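Long-range contacts in EpsJ (Vibrio vulnificus, PDB 2RET), which is a minor pseudopilin of the type II secretion system that pairs with the pseudopilin EpsI and probably forms part of the tip of the pseudopilus: residues D31-A36 / I161-L166; F68-W73 / E84-G89; R128-K133 / L145-S150. One frame throughout, in Å; residues are numbered along the deposited sequence. Where two conformers were deposited one is given.

Contact 1. Residues D31-A36 / I161-L166; sequences DFRQIA and IARTYL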
ATOM      1  N   ASP B  31      18.325  -2.619  -9.889  1.00 14.58           N
ATOM      2  CA  ASP B  31      18.451  -3.860  -9.118  1.00 14.21           C
ATOM      3  C   ASP B  31      18.643  -3.600  -7.621  1.00 13.16           C
ATOM      4  O   ASP B  31      17.904  -4.104  -6.797  1.00 12.25           O
ATOM      5  CB  ASP B  31      19.622  -4.719  -9.617  1.00 13.93           C
ATOM      6  CG  ASP B  31      19.356  -5.398 -10.942  1.00 14.50           C
ATOM      7  OD1 ASP B  31      18.186  -5.670 -11.302  1.00 13.08           O
ATOM      8  OD2 ASP B  31      20.357  -5.702 -11.641  1.00 14.67           O
ATOM      9  N   PHE B  32      19.659  -2.830  -7.289  1.00 13.39           N
ATOM     10  CA  PHE B  32      20.028  -2.619  -5.916  1.00 13.40           C
ATOM     11  C   PHE B  32      19.047  -1.742  -5.129  1.00 14.60           C
ATOM     12  O   PHE B  32      19.005  -1.819  -3.881  1.00 15.96           O
ATOM     13  CB  PHE B  32      21.441  -2.074  -5.827  1.00 13.63           C
ATOM     14  CG  PHE B  32      22.488  -3.080  -6.134  1.00 11.97           C
ATOM     15  CD1 PHE B  32      22.888  -3.979  -5.177  1.00 11.21           C
ATOM     16  CD2 PHE B  32      23.116  -3.096  -7.368  1.00 12.06           C
ATOM     17  CE1 PHE B  32      23.868  -4.914  -5.454  1.00 12.55           C
ATOM     18  CE2 PHE B  32      24.069  -4.056  -7.664  1.00 12.42           C
ATOM     19  CZ  PHE B  32      24.453  -4.966  -6.696  1.00 10.09           C
ATOM     20  N   ARG B  33      18.273  -0.911  -5.819  1.00 14.72           N
ATOM     21  CA  ARG B  33      17.225  -0.167  -5.146  1.00 16.00           C
ATOM     22  C   ARG B  33      15.935  -0.993  -4.909  1.00 16.51           C
ATOM     23  O   ARG B  33      15.057  -0.551  -4.164  1.00 16.94           O
ATOM     24  CB  ARG B  33      16.891   1.121  -5.899  1.00 15.55           C
ATOM     25  CG  ARG B  33      17.972   2.175  -5.879  1.00 15.36           C
ATOM     26  CD  ARG B  33      17.512   3.278  -6.774  1.00 13.20           C
ATOM     27  NE  ARG B  33      18.410   4.406  -6.993  1.00 12.92           N
ATOM     28  CZ  ARG B  33      18.444   5.518  -6.256  1.00 14.41           C
ATOM     29  NH1 ARG B  33      17.673   5.680  -5.196  1.00 12.64           N
ATOM     30  NH2 ARG B  33      19.264   6.497  -6.609  1.00 16.43           N
ATOM     31  N   GLN B  34      15.822  -2.152  -5.549  1.00 16.45           N
ATOM     32  CA  GLN B  34      14.630  -2.977  -5.473  1.00 16.54           C
ATOM     33  C   GLN B  34      14.917  -4.362  -4.871  1.00 15.69           C
ATOM     34  O   GLN B  34      14.241  -5.351  -5.189  1.00 14.36           O
ATOM     35  CB  GLN B  34      13.978  -3.076  -6.863  1.00 17.21           C
ATOM     36  CG  GLN B  34      13.584  -1.678  -7.394  1.00 18.05           C
ATOM     37  CD  GLN B  34      12.362  -1.702  -8.215  1.00 20.97           C
ATOM     38  OE1 GLN B  34      11.254  -1.355  -7.759  1.00 24.23           O
ATOM     39  NE2 GLN B  34      12.525  -2.117  -9.448  1.00 25.53           N
ATOM     40  N   ILE B  35      15.876  -4.399  -3.960  1.00 14.28           N
ATOM     41  CA  ILE B  35      16.231  -5.628  -3.234  1.00 14.66           C
ATOM     42  C   ILE B  35      15.044  -6.085  -2.378  1.00 14.03           C
ATOM     43  O   ILE B  35      14.429  -5.275  -1.685  1.00 13.64           O
ATOM     44  CB  ILE B  35      17.490  -5.436  -2.324  1.00 14.52           C
ATOM     45  CG1 ILE B  35      18.717  -5.137  -3.192  1.00 16.75           C
ATOM     46  CG2 ILE B  35      17.762  -6.698  -1.452  1.00 14.15           C
ATOM     47  CD1 ILE B  35      20.076  -5.114  -2.401  1.00 18.90           C
ATOM     48  N   ALA B  36      14.750  -7.386  -2.420  1.00 12.90           N
ATOM     49  CA  ALA B  36      13.585  -7.927  -1.743  1.00 11.70           C
ATOM     50  C   ALA B  36      13.977  -8.789  -0.522  1.00 11.01           C
ATOM     51  O   ALA B  36      14.978  -9.509  -0.528  1.00 11.03           O
ATOM     52  CB  ALA B  36      12.703  -8.706  -2.737  1.00 11.06           C
ATOM     53  N   ILE B 161      34.763   3.738  -8.233  1.00 12.37           N
ATOM     54  CA  ILE B 161      33.500   4.489  -8.109  1.00 12.09           C
ATOM     55  C   ILE B 161      32.555   3.612  -7.255  1.00 12.27           C
ATOM     56  O   ILE B 161      32.611   2.394  -7.329  1.00 12.68           O
ATOM     57  CB  ILE B 161      32.889   4.829  -9.496  1.00 11.14           C
ATOM     58  CG1 ILE B 161      32.486   3.552 -10.272  1.00 13.22           C
ATOM     59  CG2 ILE B 161      33.879   5.564 -10.352  1.00 11.56           C
ATOM     60  CD1 ILE B 161      31.559   3.758 -11.490  1.00 12.47           C
ATOM     61  N   ALA B 162      31.673   4.242  -6.492  1.00 12.58           N
ATOM     62  CA  ALA B 162      30.815   3.553  -5.553  1.00 12.76           C
ATOM     63  C   ALA B 162      29.402   4.136  -5.560  1.00 12.76           C
ATOM     64  O   ALA B 162      29.232   5.353  -5.736  1.00 13.49           O
ATOM     65  CB  ALA B 162      31.404   3.631  -4.147  1.00 12.13           C
ATOM     66  N   ARG B 163      28.416   3.251  -5.398  1.00 12.24           N
ATOM     67  CA  ARG B 163      27.019   3.650  -5.167  0.50 12.17           C
ATOM     68  C   ARG B 163      26.446   3.010  -3.885  1.00 12.07           C
ATOM     69  O   ARG B 163      26.612   1.843  -3.643  1.00 12.72           O
ATOM     70  CB  ARG B 163      26.127   3.337  -6.381  0.50 11.89           C
ATOM     71  CG  ARG B 163      26.264   4.337  -7.550  0.50 10.06           C
ATOM     72  CD  ARG B 163      25.592   5.709  -7.291  0.50  8.38           C
ATOM     73  NE  ARG B 163      24.136   5.553  -7.253  0.50  5.89           N
ATOM     74  CZ  ARG B 163      23.371   5.567  -6.165  0.50  3.15           C
ATOM     75  NH1 ARG B 163      22.069   5.349  -6.315  0.50  4.56           N
ATOM     76  NH2 ARG B 163      23.868   5.798  -4.956  0.50  2.00           N
ATOM     77  N   THR B 164      25.783   3.823  -3.074  1.00 11.93           N
ATOM     78  CA  THR B 164      25.124   3.437  -1.846  1.00 11.77           C
ATOM     79  C   THR B 164      23.625   3.377  -2.039  1.00 11.78           C
ATOM     80  O   THR B 164      23.031   4.343  -2.494  1.00 12.57           O
ATOM     81  CB  THR B 164      25.380   4.511  -0.745  1.00 10.89           C
ATOM     82  OG1 THR B 164      26.795   4.616  -0.520  1.00 13.62           O
ATOM     83  CG2 THR B 164      24.672   4.127   0.566  1.00  9.49           C
ATOM     84  N   TYR B 165      23.016   2.281  -1.614  1.00 12.22           N
ATOM     85  CA  TYR B 165      21.601   2.033  -1.822  1.00 13.09           C
ATOM     86  C   TYR B 165      20.956   1.624  -0.509  1.00 13.58           C
ATOM     87  O   TYR B 165      21.560   0.864   0.258  1.00 13.21           O
ATOM     88  CB  TYR B 165      21.420   0.874  -2.803  1.00 14.03           C
ATOM     89  CG  TYR B 165      22.118   1.002  -4.121  1.00 13.62           C
ATOM     90  CD1 TYR B 165      21.527   1.700  -5.174  1.00 14.73           C
ATOM     91  CD2 TYR B 165      23.342   0.381  -4.343  1.00 16.28           C
ATOM     92  CE1 TYR B 165      22.157   1.822  -6.393  1.00 13.52           C
ATOM     93  CE2 TYR B 165      23.982   0.485  -5.550  1.00 14.85           C
ATOM     94  CZ  TYR B 165      23.373   1.185  -6.586  1.00 17.86           C
ATOM     95  OH  TYR B 165      23.980   1.273  -7.805  1.00 17.10           O
ATOM     96  N   LEU B 166      19.749   2.135  -0.237  1.00 13.84           N
ATOM     97  CA  LEU B 166      19.015   1.754   0.978  1.00 13.62           C
ATOM     98  C   LEU B 166      18.097   0.591   0.686  1.00 13.49           C
ATOM     99  O   LEU B 166      17.643   0.451  -0.415  1.00 13.35           O
ATOM    100  CB  LEU B 166      18.206   2.913   1.541  1.00 13.11           C
ATOM    101  CG  LEU B 166      18.963   4.202   1.884  1.00 13.31           C
ATOM    102  CD1 LEU B 166      18.052   5.101   2.733  1.00 12.49           C
ATOM    103  CD2 LEU B 166      20.270   3.962   2.573  1.00 10.81           C
TER
HETATM  104  O   HOH W   1      17.359  -2.025  -1.934  1.00 39.17           O
HETATM  105  O   HOH W   2      15.699   1.717  -2.334  1.00 58.34           O
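Where the long N-terminal helix 10-32 runs out, its last residues and the loop behind them press against 161-166, part of strand 159-166, which lies at one edge of the four-stranded sheet within this chain. Tyr165 carries most of the contact. Its CB lies near the carbonyl of Phe32, and chi1 of -54° sets CG anti to its own carbonyl carbon, so the ring projects from the strand to the helix end. There the CB of Phe32 sits over the centre of one ring face, 3.5 Å from the centroid of the Tyr165 ring, a CH-pi contact close to the ring normal. Tyr165 CD2 is the ring atom nearest that methylene, at 3.4 Å from Phe32 CB. Tyr165 CD1 meets Arg33 CG at 3.7 Å, an oblique approach, while Tyr165 CE2 lies nearest the CG of Phe32. The two aromatic planes are inclined by only 18° but slid so far apart that the rings barely overlap; the Phe32 ring turns instead to Phe68 and Tyr90. The extended chain of Arg33 carries its guanidinium past the tyrosine to Arg163, whose chain bends at chi2 and chi3. Arg33 NH2 and Arg163 NH1 come within 3.0 Å, two donors without a bond between them. Water 1 donates to Phe32 O and Leu166 O, and water 2 links Arg33 O to the same Leu166 oxygen. Asp29 makes salt bridges with both arginines, and Asn23 of the EpsI chain takes Arg163 NH2. The shared carboxylate probably offsets part of the guanidinium repulsion, so that helix and strand are joined by an aromatic face, two bridging waters and two arginines that share one carboxylate, with no direct hydrogen bond between the segments.

Contact 2. Residues F68-W73 / E84-G89; sequences FARLGW and EVTKVG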
ATOM      1  N   PHE B  68      21.009 -11.874  -5.061  1.00 18.08           N
ATOM      2  CA  PHE B  68      19.865 -11.492  -4.240  1.00 18.02           C
ATOM      3  C   PHE B  68      18.519 -11.538  -5.007  1.00 18.34           C
ATOM      4  O   PHE B  68      18.475 -11.525  -6.243  1.00 18.00           O
ATOM      5  CB  PHE B  68      20.103 -10.097  -3.604  1.00 18.52           C
ATOM      6  CG  PHE B  68      20.429  -8.996  -4.603  1.00 18.16           C
ATOM      7  CD1 PHE B  68      21.755  -8.654  -4.883  1.00 19.18           C
ATOM      8  CD2 PHE B  68      19.415  -8.275  -5.234  1.00 18.84           C
ATOM      9  CE1 PHE B  68      22.061  -7.637  -5.783  1.00 18.60           C
ATOM     10  CE2 PHE B  68      19.703  -7.256  -6.128  1.00 18.64           C
ATOM     11  CZ  PHE B  68      21.009  -6.931  -6.414  1.00 20.17           C
ATOM     12  N   ALA B  69      17.421 -11.598  -4.253  1.00 18.72           N
ATOM     13  CA  ALA B  69      16.055 -11.474  -4.814  1.00 18.40           C
ATOM     14  C   ALA B  69      15.745 -10.009  -5.033  1.00 18.52           C
ATOM     15  O   ALA B  69      16.199  -9.171  -4.298  1.00 18.20           O
ATOM     16  CB  ALA B  69      15.041 -12.127  -3.865  1.00 18.01           C
ATOM     17  N   ARG B  70      15.005  -9.666  -6.082  1.00 20.19           N
ATOM     18  CA  ARG B  70      14.576  -8.304  -6.239  1.00 20.81           C
ATOM     19  C   ARG B  70      13.105  -8.227  -6.673  1.00 21.00           C
ATOM     20  O   ARG B  70      12.595  -9.184  -7.289  1.00 20.62           O
ATOM     21  CB  ARG B  70      15.514  -7.541  -7.209  1.00 22.16           C
ATOM     22  CG  ARG B  70      15.555  -8.034  -8.646  1.00 22.29           C
ATOM     23  CD  ARG B  70      15.904  -6.914  -9.598  1.00 22.34           C
ATOM     24  NE  ARG B  70      14.783  -6.043  -9.792  1.00 23.67           N
ATOM     25  CZ  ARG B  70      14.580  -5.211 -10.821  1.00 23.31           C
ATOM     26  NH1 ARG B  70      15.450  -5.034 -11.806  1.00 23.04           N
ATOM     27  NH2 ARG B  70      13.478  -4.499 -10.830  1.00 20.06           N
ATOM     28  N   LEU B  71      12.438  -7.112  -6.329  1.00 19.87           N
ATOM     29  CA  LEU B  71      11.136  -6.779  -6.909  1.00 20.69           C
ATOM     30  C   LEU B  71      11.304  -6.601  -8.418  1.00 19.42           C
ATOM     31  O   LEU B  71      11.988  -5.693  -8.864  1.00 19.79           O
ATOM     32  CB  LEU B  71      10.496  -5.509  -6.266  1.00 20.75           C
ATOM     33  CG  LEU B  71       9.119  -5.085  -6.855  1.00 24.33           C
ATOM     34  CD1 LEU B  71       8.043  -6.211  -6.876  1.00 25.97           C
ATOM     35  CD2 LEU B  71       8.535  -3.824  -6.154  1.00 25.79           C
ATOM     36  N   GLY B  72      10.737  -7.506  -9.197  1.00 18.46           N
ATOM     37  CA  GLY B  72      10.751  -7.401 -10.656  1.00 18.35           C
ATOM     38  C   GLY B  72       9.678  -6.465 -11.192  1.00 17.96           C
ATOM     39  O   GLY B  72       9.957  -5.612 -12.029  1.00 18.00           O
ATOM     40  N   TRP B  73       8.461  -6.600 -10.677  1.00 18.11           N
ATOM     41  CA  TRP B  73       7.317  -5.735 -11.029  1.00 18.04           C
ATOM     42  C   TRP B  73       6.079  -5.985 -10.117  1.00 18.11           C
ATOM     43  O   TRP B  73       6.004  -7.004  -9.445  1.00 16.38           O
ATOM     44  CB  TRP B  73       6.895  -5.926 -12.499  1.00 18.10           C
ATOM     45  CG  TRP B  73       6.629  -7.344 -12.915  1.00 17.92           C
ATOM     46  CD1 TRP B  73       5.465  -8.028 -12.777  1.00 19.40           C
ATOM     47  CD2 TRP B  73       7.533  -8.229 -13.596  1.00 19.43           C
ATOM     48  NE1 TRP B  73       5.586  -9.292 -13.289  1.00 19.42           N
ATOM     49  CE2 TRP B  73       6.851  -9.451 -13.790  1.00 19.33           C
ATOM     50  CE3 TRP B  73       8.860  -8.110 -14.049  1.00 20.59           C
ATOM     51  CZ2 TRP B  73       7.437 -10.554 -14.410  1.00 18.45           C
ATOM     52  CZ3 TRP B  73       9.456  -9.221 -14.667  1.00 21.20           C
ATOM     53  CH2 TRP B  73       8.727 -10.430 -14.847  1.00 19.42           C
ATOM     54  N   GLU B  84       5.942  -9.516  -8.106  1.00 15.87           N
ATOM     55  CA  GLU B  84       6.662 -10.638  -8.676  1.00 15.72           C
ATOM     56  C   GLU B  84       8.145 -10.464  -8.343  1.00 15.62           C
ATOM     57  O   GLU B  84       8.762  -9.469  -8.749  1.00 15.01           O
ATOM     58  CB  GLU B  84       6.435 -10.657 -10.184  1.00 16.81           C
ATOM     59  CG  GLU B  84       6.598 -11.996 -10.850  1.00 19.08           C
ATOM     60  CD  GLU B  84       5.633 -13.054 -10.361  1.00 22.96           C
ATOM     61  OE1 GLU B  84       4.522 -12.718  -9.881  1.00 25.01           O
ATOM     62  OE2 GLU B  84       6.001 -14.252 -10.459  1.00 27.69           O
ATOM     63  N   VAL B  85       8.686 -11.395  -7.568  1.00 14.76           N
ATOM     64  CA  VAL B  85      10.088 -11.367  -7.130  1.00 15.04           C
ATOM     65  C   VAL B  85      10.914 -12.181  -8.152  1.00 16.49           C
ATOM     66  O   VAL B  85      10.554 -13.325  -8.503  1.00 17.21           O
ATOM     67  CB  VAL B  85      10.265 -11.919  -5.675  1.00 14.36           C
ATOM     68  CG1 VAL B  85      11.743 -11.903  -5.235  1.00 14.58           C
ATOM     69  CG2 VAL B  85       9.400 -11.135  -4.658  1.00 11.28           C
ATOM     70  N   THR B  86      11.957 -11.542  -8.690  1.00 17.14           N
ATOM     71  CA  THR B  86      12.929 -12.180  -9.587  1.00 17.09           C
ATOM     72  C   THR B  86      14.241 -12.315  -8.844  1.00 17.23           C
ATOM     73  O   THR B  86      14.320 -12.021  -7.667  1.00 16.88           O
ATOM     74  CB  THR B  86      13.137 -11.361 -10.881  1.00 18.16           C
ATOM     75  OG1 THR B  86      13.592 -10.039 -10.547  1.00 15.56           O
ATOM     76  CG2 THR B  86      11.815 -11.317 -11.733  1.00 15.85           C
ATOM     77  N   LYS B  87      15.281 -12.804  -9.493  1.00 18.14           N
ATOM     78  CA  LYS B  87      16.564 -12.999  -8.803  1.00 18.30           C
ATOM     79  C   LYS B  87      17.649 -12.502  -9.748  1.00 18.69           C
ATOM     80  O   LYS B  87      17.545 -12.697 -10.959  1.00 18.49           O
ATOM     81  CB  LYS B  87      16.718 -14.477  -8.425  1.00 19.16           C
ATOM     82  CG  LYS B  87      18.004 -14.865  -7.728  1.00 19.95           C
ATOM     83  CD  LYS B  87      17.976 -16.276  -7.260  1.00 22.56           C
ATOM     84  CE  LYS B  87      18.202 -17.285  -8.356  1.00 23.49           C
ATOM     85  NZ  LYS B  87      17.994 -18.647  -7.801  1.00 21.50           N
ATOM     86  N   VAL B  88      18.622 -11.768  -9.206  1.00 17.94           N
ATOM     87  CA  VAL B  88      19.700 -11.178  -9.996  1.00 17.61           C
ATOM     88  C   VAL B  88      21.070 -11.398  -9.285  1.00 16.63           C
ATOM     89  O   VAL B  88      21.137 -11.540  -8.086  1.00 16.92           O
ATOM     90  CB  VAL B  88      19.500  -9.652 -10.229  1.00 17.93           C
ATOM     91  CG1 VAL B  88      18.145  -9.376 -10.856  1.00 17.20           C
ATOM     92  CG2 VAL B  88      19.697  -8.884  -8.932  1.00 18.20           C
ATOM     93  N   GLY B  89      22.145 -11.440 -10.044  1.00 16.29           N
ATOM     94  CA  GLY B  89      23.475 -11.371  -9.464  1.00 15.91           C
ATOM     95  C   GLY B  89      24.479 -10.619 -10.309  1.00 15.63           C
ATOM     96  O   GLY B  89      24.212 -10.262 -11.421  1.00 15.60           O
TER
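Strands 68-73 and 84-89 run antiparallel as neighbours in a hairpin, their short axes 4.4 Å apart at closest approach and at 130° to each other, and a classic beta bulge interrupts their ladder. Phe68 with Val88 and Arg70 with Thr86 are hydrogen-bonded pairs, each joined by two backbone bonds, and that from Val88 N to Phe68 O is nearly straight. Gly72 and Trp73 both face Glu84: Gly72 N gives a 2.8 Å bond to Glu84 O, Trp73 N only a weak one to the same oxygen, and Glu84 N returns a bond to Trp73 O. Gly72 CA lies 3.9 Å from Thr86 OG1.

Phe68, Arg70 and Trp73 all hold CG in the crowded position between backbone N and carbonyl carbon. In Phe68 and Trp73 this turns the ring over the partner strand, whereas Arg70 bends back at chi3 to its own strand. Val88 CG2 lies over one face of the Phe68 ring, a tight 3.2 Å from Phe68 CE2. The other branch, Val88 CG1, touches Arg70 CD at 3.6 Å, and Arg70 CG runs beside Thr86 OG1. Farther along the same face, Glu84 CB rests over the five-membered ring of Trp73, 3.5 Å from Trp73 NE1. On the opposite face Ala69 CB meets Val85 CG1 at 3.6 Å. Arg70 grips Leu71 O side-on with NE and NH2, the latter at 2.7 Å, while its NH1 makes a salt bridge with Asp31. Glu84 OE1 accepts from Asn75 and OE2 pairs with Arg103.

With two guanidinium nitrogens on one carbonyl and the third on a carboxylate, the buried Arg70 is fixed in rotation, and its charge is probably offset in part by Asp31, whose OD1 also pairs with Arg99.

Contact 3. Residues R128-K133 / L145-S150; sequences RFYDGK and LPAAIS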
ATOM      1  N   ARG B 128      29.949  -3.617   0.599  1.00 13.35           N
ATOM      2  CA  ARG B 128      29.950  -3.454   2.041  1.00 12.50           C
ATOM      3  C   ARG B 128      28.540  -3.220   2.520  1.00 11.87           C
ATOM      4  O   ARG B 128      27.707  -2.712   1.805  1.00 11.76           O
ATOM      5  CB  ARG B 128      30.841  -2.317   2.449  1.00 12.73           C
ATOM      6  CG  ARG B 128      32.305  -2.633   2.281  1.00 16.40           C
ATOM      7  CD  ARG B 128      33.093  -1.379   2.066  1.00 19.85           C
ATOM      8  NE  ARG B 128      33.539  -0.833   3.330  1.00 21.43           N
ATOM      9  CZ  ARG B 128      33.310   0.397   3.788  1.00 23.93           C
ATOM     10  NH1 ARG B 128      32.606   1.304   3.096  1.00 26.05           N
ATOM     11  NH2 ARG B 128      33.799   0.722   4.983  1.00 24.05           N
ATOM     12  N   PHE B 129      28.286  -3.623   3.754  1.00 11.53           N
ATOM     13  CA  PHE B 129      26.965  -3.694   4.302  1.00 11.27           C
ATOM     14  C   PHE B 129      26.961  -2.888   5.577  1.00 11.38           C
ATOM     15  O   PHE B 129      27.836  -3.059   6.445  1.00 11.56           O
ATOM     16  CB  PHE B 129      26.629  -5.158   4.581  1.00 11.70           C
ATOM     17  CG  PHE B 129      26.889  -6.063   3.412  1.00 10.69           C
ATOM     18  CD1 PHE B 129      28.094  -6.749   3.304  1.00 11.84           C
ATOM     19  CD2 PHE B 129      25.947  -6.197   2.402  1.00 12.83           C
ATOM     20  CE1 PHE B 129      28.349  -7.584   2.231  1.00 11.80           C
ATOM     21  CE2 PHE B 129      26.188  -7.025   1.307  1.00 12.54           C
ATOM     22  CZ  PHE B 129      27.386  -7.737   1.231  1.00 13.09           C
ATOM     23  N   TYR B 130      26.001  -1.990   5.669  1.00 11.79           N
ATOM     24  CA  TYR B 130      25.800  -1.199   6.847  1.00 13.52           C
ATOM     25  C   TYR B 130      24.906  -1.920   7.833  1.00 14.47           C
ATOM     26  O   TYR B 130      23.708  -2.130   7.569  1.00 14.82           O
ATOM     27  CB  TYR B 130      25.198   0.170   6.520  1.00 13.92           C
ATOM     28  CG  TYR B 130      25.279   1.129   7.694  1.00 14.96           C
ATOM     29  CD1 TYR B 130      26.511   1.538   8.195  1.00 17.57           C
ATOM     30  CD2 TYR B 130      24.142   1.621   8.300  1.00 15.58           C
ATOM     31  CE1 TYR B 130      26.601   2.409   9.257  1.00 17.78           C
ATOM     32  CE2 TYR B 130      24.230   2.497   9.376  1.00 17.21           C
ATOM     33  CZ  TYR B 130      25.460   2.882   9.845  1.00 17.12           C
ATOM     34  OH  TYR B 130      25.560   3.734  10.905  1.00 18.01           O
ATOM     35  N   ASP B 131      25.488  -2.260   8.978  1.00 15.39           N
ATOM     36  CA  ASP B 131      24.813  -3.058   9.983  1.00 17.30           C
ATOM     37  C   ASP B 131      24.193  -2.190  11.070  1.00 17.96           C
ATOM     38  O   ASP B 131      23.765  -2.706  12.082  1.00 18.51           O
ATOM     39  CB  ASP B 131      25.774  -4.103  10.584  1.00 17.62           C
ATOM     40  CG  ASP B 131      26.753  -3.520  11.626  1.00 18.75           C
ATOM     41  OD1 ASP B 131      26.642  -2.349  12.042  1.00 19.45           O
ATOM     42  OD2 ASP B 131      27.646  -4.270  12.047  1.00 21.82           O
ATOM     43  N   GLY B 132      24.151  -0.877  10.853  1.00 19.23           N
ATOM     44  CA  GLY B 132      23.484   0.044  11.767  1.00 20.20           C
ATOM     45  C   GLY B 132      24.506   0.898  12.491  1.00 21.33           C
ATOM     46  O   GLY B 132      24.207   2.024  12.885  1.00 22.51           O
ATOM     47  N   LYS B 133      25.714   0.367  12.667  1.00 21.59           N
ATOM     48  CA  LYS B 133      26.799   1.136  13.258  1.00 21.98           C
ATOM     49  C   LYS B 133      28.098   1.157  12.437  1.00 21.64           C
ATOM     50  O   LYS B 133      28.805   2.165  12.457  1.00 22.17           O
ATOM     51  CB  LYS B 133      27.068   0.709  14.714  1.00 22.37           C
ATOM     52  CG  LYS B 133      26.635  -0.697  15.117  1.00 23.22           C
ATOM     53  CD  LYS B 133      27.065  -0.994  16.556  1.00 25.03           C
ATOM     54  CE  LYS B 133      26.287  -0.155  17.605  1.00 26.84           C
ATOM     55  NZ  LYS B 133      26.991  -0.036  18.931  1.00 26.85           N
ATOM     56  N   LEU B 145      17.680  -7.484   6.137  1.00 12.14           N
ATOM     57  CA  LEU B 145      18.673  -6.975   5.195  1.00 11.65           C
ATOM     58  C   LEU B 145      19.481  -5.921   5.916  1.00 11.71           C
ATOM     59  O   LEU B 145      19.029  -5.394   6.927  1.00 12.12           O
ATOM     60  CB  LEU B 145      18.013  -6.378   3.943  1.00 11.17           C
ATOM     61  CG  LEU B 145      17.409  -7.365   2.911  1.00 10.76           C
ATOM     62  CD1 LEU B 145      16.458  -6.639   2.009  1.00  9.04           C
ATOM     63  CD2 LEU B 145      18.520  -8.096   2.085  1.00  7.47           C
ATOM     64  N   PRO B 146      20.683  -5.594   5.410  1.00 11.09           N
ATOM     65  CA  PRO B 146      21.368  -4.421   5.961  1.00 11.03           C
ATOM     66  C   PRO B 146      20.599  -3.144   5.604  1.00 10.69           C
ATOM     67  O   PRO B 146      19.966  -3.097   4.551  1.00 10.66           O
ATOM     68  CB  PRO B 146      22.737  -4.452   5.251  1.00 10.79           C
ATOM     69  CG  PRO B 146      22.426  -5.109   3.950  1.00 10.31           C
ATOM     70  CD  PRO B 146      21.448  -6.199   4.313  1.00 11.00           C
ATOM     71  N   ALA B 147      20.642  -2.127   6.466  1.00 10.11           N
ATOM     72  CA  ALA B 147      19.935  -0.861   6.215  1.00 10.49           C
ATOM     73  C   ALA B 147      20.401  -0.191   4.882  1.00 10.60           C
ATOM     74  O   ALA B 147      19.635   0.506   4.221  1.00  9.92           O
ATOM     75  CB  ALA B 147      20.125   0.114   7.443  1.00  9.67           C
ATOM     76  N   ALA B 148      21.659  -0.431   4.517  1.00 10.84           N
ATOM     77  CA  ALA B 148      22.290   0.117   3.310  1.00 11.44           C
ATOM     78  C   ALA B 148      23.393  -0.819   2.786  1.00 12.26           C
ATOM     79  O   ALA B 148      23.954  -1.628   3.512  1.00 11.37           O
ATOM     80  CB  ALA B 148      22.862   1.506   3.573  1.00 11.99           C
ATOM     81  N   ILE B 149      23.664  -0.690   1.496  1.00 13.45           N
ATOM     82  CA  ILE B 149      24.646  -1.471   0.774  1.00 13.85           C
ATOM     83  C   ILE B 149      25.430  -0.468  -0.092  1.00 12.71           C
ATOM     84  O   ILE B 149      24.852   0.397  -0.702  1.00 11.66           O
ATOM     85  CB  ILE B 149      23.917  -2.568  -0.102  1.00 14.43           C
ATOM     86  CG1 ILE B 149      23.231  -3.590   0.817  1.00 17.95           C
ATOM     87  CG2 ILE B 149      24.873  -3.393  -0.955  1.00 16.35           C
ATOM     88  CD1 ILE B 149      21.944  -4.176   0.224  1.00 21.71           C
ATOM     89  N   SER B 150      26.744  -0.603  -0.113  1.00 12.45           N
ATOM     90  CA  SER B 150      27.644   0.211  -0.928  1.00 12.62           C
ATOM     91  C   SER B 150      28.278  -0.762  -1.915  1.00 12.22           C
ATOM     92  O   SER B 150      28.910  -1.728  -1.521  1.00 11.16           O
ATOM     93  CB  SER B 150      28.756   0.879  -0.070  1.00 12.44           C
ATOM     94  OG  SER B 150      29.673   1.649  -0.881  1.00 11.86           O
TER
HETATM   95  O   HOH W   3      21.466  -2.918   9.266  1.00 42.56           O
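Phe129 and Tyr130 leave strand 122-130 on opposite faces of the sheet, and they also differ in their first torsion. In Phe129 CG stands anti to the carbonyl carbon, chi1 -50°, so the ring runs alongside Pro146 and Ile149 and points the same way as both. Its CD2 is the touching atom: Pro146 CG comes to the ring edge 4.0 Å from Phe129 CD2, and Ile149 CG1, itself anti to the carbonyl carbon, approaches the same CD2 obliquely. Trp54 meets this ring edge-to-face, continuing the apolar layer. Tyr130 instead places CG anti to its backbone N, chi1 -167°, which swings the ring off the neighbouring strand toward the turn that follows. Its CB stays behind, 4.0 Å from Ala148 CB, while Ala147 CB lies loosely at the ring edge. Gly132 N sits above the rim of one ring face, and Leu30 of the EpsI chain packs on Tyr130 and Ala147.

The backbone holds these side chains in register. Arg128 and Ser150 exchange two bonds, Ser150 N reaching Arg128 O at 3.0 Å, and Tyr130 N bonds to Ala148 O at 172°. Beyond this the ladder frays: Ala147 N makes only a weak bond to Tyr130 O, and water 3 bridges the same two atoms, donating to the carbonyl and accepting from the amide.

Past the strand end Asp131 OD1 takes the backbone N of Lys133 at 2.9 Å and that of Gln134 as well. The pattern is an Asx turn where strand 122-130 ends beside strand 148-155, the two inner strands of the four-stranded antiparallel sheet.

Contacts 1 and 2 are buried, whereas contact 3 is partly buried and lies farthest from the centre of the chain. Contact 1 closes the loop in which the other two are nested, and Tyr165 bonds to Ile149 of contact 3 across adjacent strands. Contacts 2 and 3 do not touch and belong to different sheets; segment 31-36 touches both, through Asp31, Phe32 and Gln34 on one side and Ile35 on the other. Chemistry follows position: backbone ladders dominate contacts 2 and 3, while contact 1 rests on aromatic packing, bridging waters and an arginine pair. Contacts 1 and 2 both meet the second EpsJ subunit; contacts 1 and 3 reach EpsI.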